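Local coordinates for protein alpha-1,2-mannosyltransferase (Ktr4), putative (Neosartorya fumigata, PDB 7BOP) that is a putative mannosyltransferase of the glycolipid 2-alpha-mannosyltransferase family, with a GT-A type fold that holds GDP and a manganese ion in the crystal, at residues N252-M255 with G256-T259; R376-Y379 with F380-G384. All coordinates share one frame; numbering follows the deposited sequence.

Contact 1 (N252-M255 with G256-T259); sequences NNMM and GWLT. With GOL (glycerol), chain K.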
# COMPACT_ATOMS: atom_id res chain seq x y z
N ASN A 252 15.88 -13.84 -3.96
CA ASN A 252 14.69 -14.19 -3.19
C ASN A 252 13.50 -13.37 -3.71
O ASN A 252 13.02 -12.42 -3.05
CB ASN A 252 14.94 -13.96 -1.69
CG ASN A 252 13.93 -14.67 -0.81
OD1 ASN A 252 13.08 -15.43 -1.28
ND2 ASN A 252 14.01 -14.41 0.48
N ASN A 253 13.03 -13.76 -4.89
CA ASN A 253 12.01 -13.03 -5.63
C ASN A 253 10.66 -13.72 -5.52
O ASN A 253 10.57 -14.87 -5.09
CB ASN A 253 12.45 -12.83 -7.09
CG ASN A 253 12.48 -14.13 -7.90
OD1 ASN A 253 11.47 -14.82 -8.05
ND2 ASN A 253 13.64 -14.45 -8.44
N MET A 254 9.62 -13.01 -5.94
CA MET A 254 8.25 -13.51 -5.87
C MET A 254 7.69 -13.88 -7.25
O MET A 254 6.49 -13.74 -7.49
CB MET A 254 7.35 -12.44 -5.22
CG MET A 254 7.81 -11.97 -3.85
SD MET A 254 6.73 -10.65 -3.25
CE MET A 254 7.65 -10.10 -1.81
N MET A 255 8.54 -14.39 -8.14
CA MET A 255 8.09 -14.72 -9.51
C MET A 255 6.90 -15.68 -9.52
O MET A 255 5.98 -15.49 -10.30
CB MET A 255 9.25 -15.32 -10.33
CG MET A 255 9.00 -15.38 -11.84
SD MET A 255 8.83 -13.76 -12.61
CE MET A 255 10.51 -13.14 -12.44
N GLY A 256 6.90 -16.68 -8.64
CA GLY A 256 5.80 -17.64 -8.51
C GLY A 256 4.47 -16.99 -8.20
O GLY A 256 3.46 -17.35 -8.77
N TRP A 257 4.47 -16.04 -7.28
CA TRP A 257 3.26 -15.28 -6.95
C TRP A 257 2.86 -14.35 -8.08
O TRP A 257 1.67 -14.29 -8.44
CB TRP A 257 3.48 -14.49 -5.66
CG TRP A 257 2.36 -13.59 -5.27
CD1 TRP A 257 1.05 -13.94 -5.01
CD2 TRP A 257 2.45 -12.19 -5.03
NE1 TRP A 257 0.33 -12.83 -4.64
CE2 TRP A 257 1.16 -11.74 -4.66
CE3 TRP A 257 3.50 -11.26 -5.09
CZ2 TRP A 257 0.90 -10.40 -4.36
CZ3 TRP A 257 3.24 -9.93 -4.79
CH2 TRP A 257 1.95 -9.52 -4.43
N LEU A 258 3.83 -13.61 -8.62
CA LEU A 258 3.56 -12.65 -9.70
C LEU A 258 2.98 -13.32 -10.96
O LEU A 258 2.18 -12.71 -11.66
CB LEU A 258 4.83 -11.88 -10.06
CG LEU A 258 5.42 -10.97 -8.98
CD1 LEU A 258 6.72 -10.37 -9.46
CD2 LEU A 258 4.44 -9.89 -8.58
N THR A 259 3.38 -14.55 -11.25
CA THR A 259 2.96 -15.23 -12.47
C THR A 259 1.97 -16.36 -12.22
O THR A 259 1.67 -17.13 -13.13
CB THR A 259 4.18 -15.77 -13.25
OG1 THR A 259 4.91 -16.70 -12.44
CG2 THR A 259 5.08 -14.63 -13.68
C1 GOL K . 11.53 -18.11 -6.65
O1 GOL K . 11.84 -17.51 -7.92
C2 GOL K . 10.02 -18.15 -6.34
O2 GOL K . 9.41 -16.86 -6.51
C3 GOL K . 9.28 -19.19 -7.19
O3 GOL K . 9.66 -19.13 -8.58
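M254 and W257 lie side by side and point the same way at the start of helix 255-258. M254 is the N-cap residue. Its CB passes 4.0 Å from W257 CE3. Its CG stands beside the backbone N, anti to the carbonyl carbon (chi1 -56°), and the chain then runs extended. SD follows the benzene side of the indole, 3.8 Å from W257 CE3 and nearly as close to CZ3. This is a Met-aromatic contact in which the sulfur meets the ring obliquely, 60° off its normal. The methyl CE goes on to the hydroxyl of Y379.

The backbone O of M254 accepts from L258 N at 2.9 Å in an almost straight bond. Just before the helix N253 forms an Asx turn, its OD1 accepting the N-H of M255 at 3.0 Å. A glycerol, probably from the crystallisation liquor, also binds here: its O1 donates to N253 OD1, and its O2 bridges N253 O and G256 N. At the other end, M255 O is gripped from opposite faces of its carbonyl plane, by T259 N and by T259 OG1 at 2.7 Å.

The short helix rests on helix 316-327 through M255, W257 and L258. W235 of helix 234-244 touches M255, L258 and T259. W257 meets F279 of strand 278-279 and faces helix 376-382.

Contact 2 (R376-Y379 with F380-G384); sequences RPSY and FKHVG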
# COMPACT_ATOMS: atom_id res chain seq x y z
N ARG A 376 -4.35 -13.92 -0.86
CA ARG A 376 -3.43 -14.48 0.14
C ARG A 376 -3.13 -15.98 -0.02
O ARG A 376 -2.00 -16.37 0.21
CB ARG A 376 -3.92 -14.19 1.55
CG ARG A 376 -3.77 -12.73 1.97
CD ARG A 376 -4.38 -12.44 3.33
NE ARG A 376 -5.74 -12.95 3.36
CZ ARG A 376 -6.38 -13.42 4.43
NH1 ARG A 376 -5.83 -13.42 5.65
NH2 ARG A 376 -7.61 -13.91 4.25
N PRO A 377 -4.12 -16.82 -0.42
CA PRO A 377 -3.76 -18.24 -0.57
C PRO A 377 -2.61 -18.47 -1.56
O PRO A 377 -1.77 -19.35 -1.33
CB PRO A 377 -5.07 -18.88 -1.05
CG PRO A 377 -6.13 -18.00 -0.52
CD PRO A 377 -5.56 -16.61 -0.67
N SER A 378 -2.55 -17.67 -2.62
CA SER A 378 -1.42 -17.72 -3.54
C SER A 378 -0.16 -17.12 -2.91
O SER A 378 0.93 -17.70 -3.00
CB SER A 378 -1.75 -16.99 -4.83
OG SER A 378 -0.61 -16.92 -5.66
N TYR A 379 -0.29 -15.95 -2.28
CA TYR A 379 0.88 -15.30 -1.67
C TYR A 379 1.51 -16.16 -0.56
O TYR A 379 2.74 -16.29 -0.48
CB TYR A 379 0.53 -13.91 -1.13
CG TYR A 379 1.76 -13.17 -0.67
CD1 TYR A 379 2.64 -12.63 -1.60
CD2 TYR A 379 2.07 -13.01 0.68
CE1 TYR A 379 3.78 -11.95 -1.22
CE2 TYR A 379 3.22 -12.32 1.08
CZ TYR A 379 4.07 -11.80 0.13
OH TYR A 379 5.20 -11.12 0.50
N PHE A 380 0.67 -16.76 0.28
CA PHE A 380 1.13 -17.60 1.37
C PHE A 380 1.78 -18.89 0.88
O PHE A 380 2.73 -19.36 1.49
CB PHE A 380 -0.01 -17.91 2.35
CG PHE A 380 -0.53 -16.71 3.11
CD1 PHE A 380 0.17 -15.50 3.18
CD2 PHE A 380 -1.73 -16.81 3.80
CE1 PHE A 380 -0.33 -14.43 3.91
CE2 PHE A 380 -2.23 -15.75 4.53
CZ PHE A 380 -1.52 -14.56 4.59
N LYS A 381 1.28 -19.44 -0.23
CA LYS A 381 1.91 -20.62 -0.84
C LYS A 381 3.26 -20.29 -1.47
O LYS A 381 4.26 -20.98 -1.22
CB LYS A 381 0.98 -21.23 -1.90
CG LYS A 381 1.59 -22.38 -2.69
CD LYS A 381 0.55 -23.02 -3.59
CE LYS A 381 1.18 -24.04 -4.52
NZ LYS A 381 0.12 -24.71 -5.33
N HIS A 382 3.30 -19.23 -2.28
CA HIS A 382 4.48 -18.92 -3.09
C HIS A 382 5.55 -18.11 -2.38
O HIS A 382 6.71 -18.15 -2.78
CB HIS A 382 4.06 -18.21 -4.37
CG HIS A 382 3.29 -19.08 -5.29
ND1 HIS A 382 3.88 -20.13 -5.96
CD2 HIS A 382 1.98 -19.12 -5.61
CE1 HIS A 382 2.97 -20.77 -6.67
NE2 HIS A 382 1.80 -20.18 -6.47
N VAL A 383 5.16 -17.37 -1.35
CA VAL A 383 6.08 -16.46 -0.65
C VAL A 383 6.08 -16.78 0.85
O VAL A 383 7.14 -17.02 1.40
CB VAL A 383 5.77 -14.98 -0.92
CG1 VAL A 383 6.82 -14.07 -0.29
CG2 VAL A 383 5.69 -14.71 -2.41
N GLY A 384 4.92 -16.76 1.50
CA GLY A 384 4.83 -17.17 2.91
C GLY A 384 4.06 -16.19 3.76
O GLY A 384 3.58 -15.17 3.27
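F380 N donates to R376 O at 2.7 Å in a nearly straight bond within helix 376-382. The guanidinium of R376 forms salt bridges through NH2 with D374 and D36. Y379 O takes two hydrogen bonds where the helix ends, from V383 N at 2.8 Å and from G384 N at 3.0 Å. The second is the straighter. G384 has a positive phi of 132°, where a side chain would press on the preceding carbonyl O, so the position suits glycine. H382 N donates to S378 O at 2.9 Å. The side chain of S378 turns to D260, which accepts from its OG and, weakly, from H382 NE2. The imidazole keeps its CD2 edge near S378 O.

The apolar contacts lie on two rings. V383 CB sits over one face of the Y379 ring, 3.8 Å from its centroid, as a CH-pi contact. CG2 of V383 packs near CE1, while CG1 reaches toward the phenol end and lies 3.5 Å from Y379 OH. The F380 ring carries a second CH-pi contact, with R376 CB 4.0 Å from its centroid. With chi1 at -72°, the R376 chain leaves CB away from its carbonyl carbon and lies along the phenyl, CD near CZ. The guanidinium plane is turned 70° from the ring. Y379 and F380 cross at about a right angle.

The contact thus divides its chemistry: R376 lends its methylenes to an aromatic face and its charge to two aspartates, while Y379 O takes the N-H groups of the first two residues past the helix.

Contact 1 comes first along the chain, and contact 2 lies near the C-terminus. Their centres are about 10 Å apart, on the same side of the chain's centre, and they touch directly. Helix 255-258 packs against helix 376-382. The ring of W257 meets Y379 edge-to-face, with W257 CD2 3.5 Å from Y379 CD1, and W257 also touches S378, H382 and V383. F279 meets both W257 and Y379. Y379 also reaches F220 of strand 218-224, and that strand and strand 278-279 pair in the mixed sheet of the GT-A type fold. The C-terminal helix thus packs on the mixed sheet through a shared set of aromatic rings. Disulfide C277-C375 joins the chain just before strand 278-279 and helix 376-382.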